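Local atomic coordinates of urocanate hydratase (Paenibacillus sp. Soil724D2, PDB entry 7NED), a protein that catalyses the hydration of thiourocanate in bacterial ergothioneine catabolism, using NAD+ as cofactor. Residues A[89-94]-A[473-478]; A[201-206]-A[224-229]. All blocks are in the same frame, centred on the assembly; numbering follows the deposited sequence.

Along the chain the segments run 89-94, 201-206, 224-229, 473-478, so contact 2 falls between the two halves of contact 1. The contacts share no sheet. Contact 1 pairs neighbouring strands of a mixed sheet, one from the N-terminal and one from the C-terminal family region, whereas contact 2 lies at one edge of the parallel sheet in the Rossmann-like region. Their centres are 39 Å apart, on opposite sides of the chain's centre, and their nearest atoms about 22 Å. The order implies that the chain leaves the mixed sheet, builds the Rossmann-like part and returns, so that strands from the N-terminal and C-terminal family regions complete one mixed sheet.

Contact 1 (A[89-94]-A[473-478]); sequences PLIVMA and ADLVTI
Met93 turns its CG into the position between its backbone N and carbonyl carbon (chi1 44°), over Thr477, and a bend at chi3 (80°) carries CE back to Leu475. These groups lie on one face of a parallel strand pair, 91-94 beside 475-478, in the mixed sheet, their directions 9° apart. Met93 CG presses on Thr477 CB at 3.5 Å, tight for two carbons, while CE reaches Leu475 CD1 at 4.1 Å. Leu475 CD1 also lies 4.0 Å from Ile91 CD1, the two side chains running side by side. With an alanine in place of Met93, a gap would probably open over Thr477, and Leu475 CD1 would lose its contact with the methionine methyl. On the face of Val92 and Val476, Val476 CG2 meets CG of Pro89 from the preceding loop, and Val92 and Pro89 pack on Ser470 of the second subunit.

The backbone bonds confirm parallel pairing: Val476 N donates to Ile91 O (3.1 Å), Met93 N to Val476 O (3.0 Å) and Ile478 N to Met93 O (3.0 Å). Against strand 490-498, on the other side, Asp474 and Leu475 both face Thr495 in a classic beta bulge; the Asp474 carboxylate forms salt bridges with Arg507 and Arg18. Asp474 O accepts two bonds, from Leu90 N at 2.7 Å, tilted from the carbonyl plane, and from Ile91 N at 3.3 Å, within it.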
loop_
_atom_site.group_PDB
_atom_site.type_symbol
_atom_site.label_atom_id
_atom_site.label_comp_id
_atom_site.label_asym_id
_atom_site.label_seq_id
_atom_site.Cartn_x
_atom_site.Cartn_y
_atom_site.Cartn_z
ATOM N N PRO A 89 -11.785 -1.406 -13.217
ATOM C CA PRO A 89 -10.531 -1.475 -13.981
ATOM C C PRO A 89 -10.376 -2.775 -14.761
ATOM O O PRO A 89 -10.838 -3.841 -14.351
ATOM C CB PRO A 89 -9.452 -1.353 -12.901
ATOM C CG PRO A 89 -10.098 -0.444 -11.860
ATOM C CD PRO A 89 -11.576 -0.893 -11.845
ATOM N N LEU A 90 -9.728 -2.660 -15.927
ATOM C CA LEU A 90 -9.329 -3.849 -16.672
ATOM C C LEU A 90 -8.079 -4.464 -16.078
ATOM O O LEU A 90 -7.868 -5.686 -16.179
ATOM C CB LEU A 90 -9.068 -3.503 -18.136
ATOM C CG LEU A 90 -10.329 -3.273 -18.955
ATOM C CD1 LEU A 90 -9.872 -2.641 -20.285
ATOM C CD2 LEU A 90 -11.013 -4.585 -19.209
ATOM N N ILE A 91 -7.235 -3.636 -15.470
ATOM C CA ILE A 91 -6.017 -4.098 -14.824
ATOM C C ILE A 91 -5.897 -3.406 -13.474
ATOM O O ILE A 91 -6.032 -2.177 -13.396
ATOM C CB ILE A 91 -4.775 -3.797 -15.684
ATOM C CG1 ILE A 91 -4.802 -4.659 -16.945
ATOM C CG2 ILE A 91 -3.506 -4.114 -14.898
ATOM C CD1 ILE A 91 -3.685 -4.267 -17.930
ATOM N N VAL A 92 -5.622 -4.176 -12.417
ATOM C CA VAL A 92 -5.068 -3.600 -11.201
ATOM C C VAL A 92 -3.699 -4.223 -11.027
ATOM O O VAL A 92 -3.532 -5.430 -11.231
ATOM C CB VAL A 92 -5.947 -3.824 -9.943
ATOM C CG1 VAL A 92 -7.335 -3.194 -10.159
ATOM C CG2 VAL A 92 -6.055 -5.309 -9.615
ATOM N N MET A 93 -2.720 -3.409 -10.662
ATOM C CA MET A 93 -1.372 -3.922 -10.475
ATOM C C MET A 93 -0.718 -3.282 -9.261
ATOM O O MET A 93 -1.026 -2.145 -8.888
ATOM C CB MET A 93 -0.528 -3.671 -11.743
ATOM C CG MET A 93 -0.687 -2.301 -12.331
ATOM S SD MET A 93 0.761 -1.953 -13.401
ATOM C CE MET A 93 0.167 -2.877 -14.798
ATOM N N ALA A 94 0.217 -4.009 -8.659
ATOM C CA ALA A 94 0.954 -3.506 -7.507
ATOM C C ALA A 94 2.383 -3.965 -7.685
ATOM O O ALA A 94 2.630 -5.170 -7.803
ATOM C CB ALA A 94 0.355 -4.003 -6.179
ATOM N N ALA A 473 -11.909 3.615 -13.387
ATOM C CA ALA A 473 -10.711 3.772 -14.193
ATOM C C ALA A 473 -10.420 2.472 -14.959
ATOM O O ALA A 473 -10.981 1.399 -14.677
ATOM C CB ALA A 473 -9.532 4.153 -13.286
ATOM N N ASP A 474 -9.542 2.573 -15.963
ATOM C CA ASP A 474 -9.225 1.399 -16.777
ATOM C C ASP A 474 -8.036 0.648 -16.233
ATOM O O ASP A 474 -7.987 -0.582 -16.307
ATOM C CB ASP A 474 -8.930 1.828 -18.237
ATOM C CG ASP A 474 -10.203 2.257 -18.965
ATOM O OD1 ASP A 474 -10.423 3.485 -19.069
ATOM O OD2 ASP A 474 -11.021 1.378 -19.337
ATOM N N LEU A 475 -7.070 1.361 -15.673
ATOM C CA LEU A 475 -5.919 0.718 -15.052
ATOM C C LEU A 475 -5.534 1.491 -13.801
ATOM O O LEU A 475 -5.437 2.720 -13.835
ATOM C CB LEU A 475 -4.722 0.665 -16.027
ATOM C CG LEU A 475 -3.421 -0.015 -15.564
ATOM C CD1 LEU A 475 -2.622 -0.602 -16.748
ATOM C CD2 LEU A 475 -2.531 0.922 -14.761
ATOM N N VAL A 476 -5.284 0.776 -12.705
ATOM C CA VAL A 476 -4.854 1.398 -11.461
ATOM C C VAL A 476 -3.633 0.646 -10.947
ATOM O O VAL A 476 -3.563 -0.585 -11.043
ATOM C CB VAL A 476 -5.997 1.390 -10.412
ATOM C CG1 VAL A 476 -5.546 2.019 -9.101
ATOM C CG2 VAL A 476 -7.194 2.101 -10.972
ATOM N N THR A 477 -2.683 1.376 -10.401
ATOM C CA THR A 477 -1.443 0.770 -9.935
ATOM C C THR A 477 -1.008 1.404 -8.621
ATOM O O THR A 477 -1.245 2.588 -8.385
ATOM C CB THR A 477 -0.329 0.910 -10.990
ATOM O OG1 THR A 477 0.808 0.147 -10.578
ATOM C CG2 THR A 477 0.103 2.393 -11.194
ATOM N N ILE A 478 -0.363 0.601 -7.775
ATOM C CA ILE A 478 0.370 1.074 -6.606
ATOM C C ILE A 478 1.812 0.593 -6.722
ATOM O O ILE A 478 2.066 -0.611 -6.847
ATOM C CB ILE A 478 -0.246 0.567 -5.297
ATOM C CG1 ILE A 478 -1.681 1.060 -5.183
ATOM C CG2 ILE A 478 0.598 1.069 -4.136
ATOM C CD1 ILE A 478 -2.480 0.374 -4.018
#

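Contact 2 (A[201-206]-A[224-229]); sequences YLQRKT and HPVSVG
Arg204 and Gly229 mark the regular part of this pairing, in which strand 204-206 lies parallel to strand 226-229 as the two strands of a beta-alpha-beta unit in the Rossmann-like fold. The short axes diverge by 32°, and three backbone hydrogen bonds tie them: Arg204 N to Ser227 O (3.0 Å), Gly229 N to Arg204 O (2.8 Å) and Thr206 N to Gly229 O (2.9 Å).

Just before strand 204-206 begins, side-chain oxygens become the acceptors. Ser227 OG, set between its backbone N and carbonyl carbon (chi1 55°), accepts from Gln203 N at 2.8 Å. In return the extended Gln203 chain brings OE1 to Ser227 N, 3.2 Å away; this donor stands above the amide carbonyl plane, 59° out of it. Gln203 and Ser227 are thus joined twice, the backbone N of each donating to the side-chain oxygen of the other. A water joins Ser227 OG, 2.8 Å from it, to Tyr201 O.

Van der Waals contacts accompany these bonds. Val226 CG2 sits over the centre of one face of the Arg204 guanidinium, 3.8 Å from CZ, the two side chains crossing at about a right angle. Leu202 CD1 lies 3.6 Å from Gly229 N, and CD2 comes over Gly229 CA, where a side-chain CB would clash with it. The charge of Arg204 also makes a cation-pi contact with Trp215.

Strand 204-206 is the edge strand of the sheet within this chain; strand 226-231 lies between it and strand 182-187, with Val226 and Val228 backbone-bonded to Ile183. Helix 209-222 packs on Thr206, Val226 and Val228 as the crossover, while helix 190-198 covers Leu202 and pairs Lys205 NZ with Asp194 and Glu190 in salt bridges; helix 172-178 meets Leu202 and Ser227.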
loop_
_atom_site.group_PDB
_atom_site.type_symbol
_atom_site.label_atom_id
_atom_site.label_comp_id
_atom_site.label_asym_id
_atom_site.label_seq_id
_atom_site.Cartn_x
_atom_site.Cartn_y
_atom_site.Cartn_z
ATOM N N TYR A 201 16.184 17.420 -28.922
ATOM C CA TYR A 201 16.081 17.902 -27.562
ATOM C C TYR A 201 17.292 18.725 -27.182
ATOM O O TYR A 201 17.209 19.578 -26.275
ATOM C CB TYR A 201 15.933 16.727 -26.607
ATOM C CG TYR A 201 14.521 16.380 -26.318
ATOM C CD1 TYR A 201 13.720 15.716 -27.256
ATOM C CD2 TYR A 201 13.955 16.749 -25.097
ATOM C CE1 TYR A 201 12.371 15.378 -26.940
ATOM C CE2 TYR A 201 12.637 16.464 -24.800
ATOM C CZ TYR A 201 11.851 15.775 -25.722
ATOM O OH TYR A 201 10.550 15.496 -25.372
ATOM N N LEU A 202 18.386 18.530 -27.917
ATOM C CA LEU A 202 19.680 19.106 -27.636
ATOM C C LEU A 202 20.166 19.879 -28.865
ATOM O O LEU A 202 20.041 19.400 -29.993
ATOM C CB LEU A 202 20.650 17.998 -27.268
ATOM C CG LEU A 202 22.018 18.496 -26.841
ATOM C CD1 LEU A 202 21.851 19.401 -25.655
ATOM C CD2 LEU A 202 22.928 17.294 -26.497
ATOM N N GLN A 203 20.743 21.056 -28.643
ATOM C CA GLN A 203 21.157 21.876 -29.790
ATOM C C GLN A 203 22.591 21.607 -30.213
ATOM O O GLN A 203 22.876 21.534 -31.418
ATOM C CB GLN A 203 21.004 23.357 -29.461
ATOM C CG GLN A 203 19.565 23.844 -29.602
ATOM C CD GLN A 203 19.371 25.256 -29.076
ATOM O OE1 GLN A 203 20.330 25.900 -28.641
ATOM N NE2 GLN A 203 18.119 25.749 -29.114
ATOM N N ARG A 204 23.504 21.505 -29.247
ATOM C CA ARG A 204 24.930 21.383 -29.512
ATOM C C ARG A 204 25.540 20.327 -28.602
ATOM O O ARG A 204 25.034 20.075 -27.511
ATOM C CB ARG A 204 25.689 22.695 -29.266
ATOM C CG ARG A 204 25.243 23.823 -30.139
ATOM C CD ARG A 204 26.040 25.084 -29.852
ATOM N NE ARG A 204 25.464 26.220 -30.551
ATOM C CZ ARG A 204 25.802 27.490 -30.341
ATOM N NH1 ARG A 204 26.761 27.818 -29.473
ATOM N NH2 ARG A 204 25.173 28.431 -31.006
ATOM N N LYS A 205 26.655 19.728 -29.045
ATOM C CA LYS A 205 27.400 18.777 -28.222
ATOM C C LYS A 205 28.890 19.058 -28.354
ATOM O O LYS A 205 29.352 19.637 -29.334
ATOM C CB LYS A 205 27.111 17.322 -28.615
ATOM C CG LYS A 205 27.841 16.908 -29.903
ATOM C CD LYS A 205 27.641 15.422 -30.251
ATOM C CE LYS A 205 28.804 14.870 -31.083
ATOM N NZ LYS A 205 28.726 13.390 -31.302
ATOM N N THR A 206 29.643 18.649 -27.344
ATOM C CA THR A 206 31.082 18.801 -27.391
ATOM C C THR A 206 31.679 17.843 -26.378
ATOM O O THR A 206 30.991 17.377 -25.458
ATOM C CB THR A 206 31.489 20.236 -27.083
ATOM O OG1 THR A 206 32.913 20.348 -27.125
ATOM C CG2 THR A 206 30.985 20.628 -25.661
ATOM N N HIS A 224 20.725 34.936 -25.427
ATOM C CA HIS A 224 20.164 33.921 -26.302
ATOM C C HIS A 224 20.026 32.606 -25.543
ATOM O O HIS A 224 20.835 32.303 -24.665
ATOM C CB HIS A 224 21.071 33.659 -27.503
ATOM C CG HIS A 224 21.187 34.812 -28.447
ATOM N ND1 HIS A 224 22.264 34.968 -29.298
ATOM C CD2 HIS A 224 20.378 35.877 -28.659
ATOM C CE1 HIS A 224 22.107 36.080 -29.999
ATOM N NE2 HIS A 224 20.967 36.646 -29.640
ATOM N N PRO A 225 19.082 31.754 -25.909
ATOM C CA PRO A 225 19.080 30.401 -25.347
ATOM C C PRO A 225 20.068 29.507 -26.087
ATOM O O PRO A 225 20.344 29.692 -27.279
ATOM C CB PRO A 225 17.639 29.936 -25.582
ATOM C CG PRO A 225 17.253 30.633 -26.854
ATOM C CD PRO A 225 17.928 31.981 -26.792
ATOM N N VAL A 226 20.620 28.526 -25.366
ATOM C CA VAL A 226 21.410 27.490 -26.015
ATOM C C VAL A 226 21.379 26.276 -25.110
ATOM O O VAL A 226 21.296 26.410 -23.893
ATOM C CB VAL A 226 22.866 27.954 -26.261
ATOM C CG1 VAL A 226 23.626 27.938 -24.928
ATOM C CG2 VAL A 226 23.546 27.116 -27.363
ATOM N N SER A 227 21.452 25.092 -25.707
ATOM C CA SER A 227 21.653 23.855 -24.955
ATOM C C SER A 227 22.924 23.175 -25.433
ATOM O O SER A 227 23.142 22.998 -26.639
ATOM C CB SER A 227 20.467 22.892 -25.046
ATOM O OG SER A 227 20.096 22.564 -26.370
ATOM N N VAL A 228 23.764 22.804 -24.479
ATOM C CA VAL A 228 25.029 22.162 -24.786
ATOM C C VAL A 228 25.107 20.863 -24.009
ATOM O O VAL A 228 24.956 20.854 -22.786
ATOM C CB VAL A 228 26.216 23.063 -24.432
ATOM C CG1 VAL A 228 27.502 22.354 -24.804
ATOM C CG2 VAL A 228 26.070 24.423 -25.123
ATOM N N GLY A 229 25.351 19.756 -24.722
ATOM C CA GLY A 229 25.630 18.493 -24.092
ATOM C C GLY A 229 27.132 18.302 -24.052
ATOM O O GLY A 229 27.799 18.300 -25.089
HETATM O O HOH W 1 17.267 22.615 -26.587
#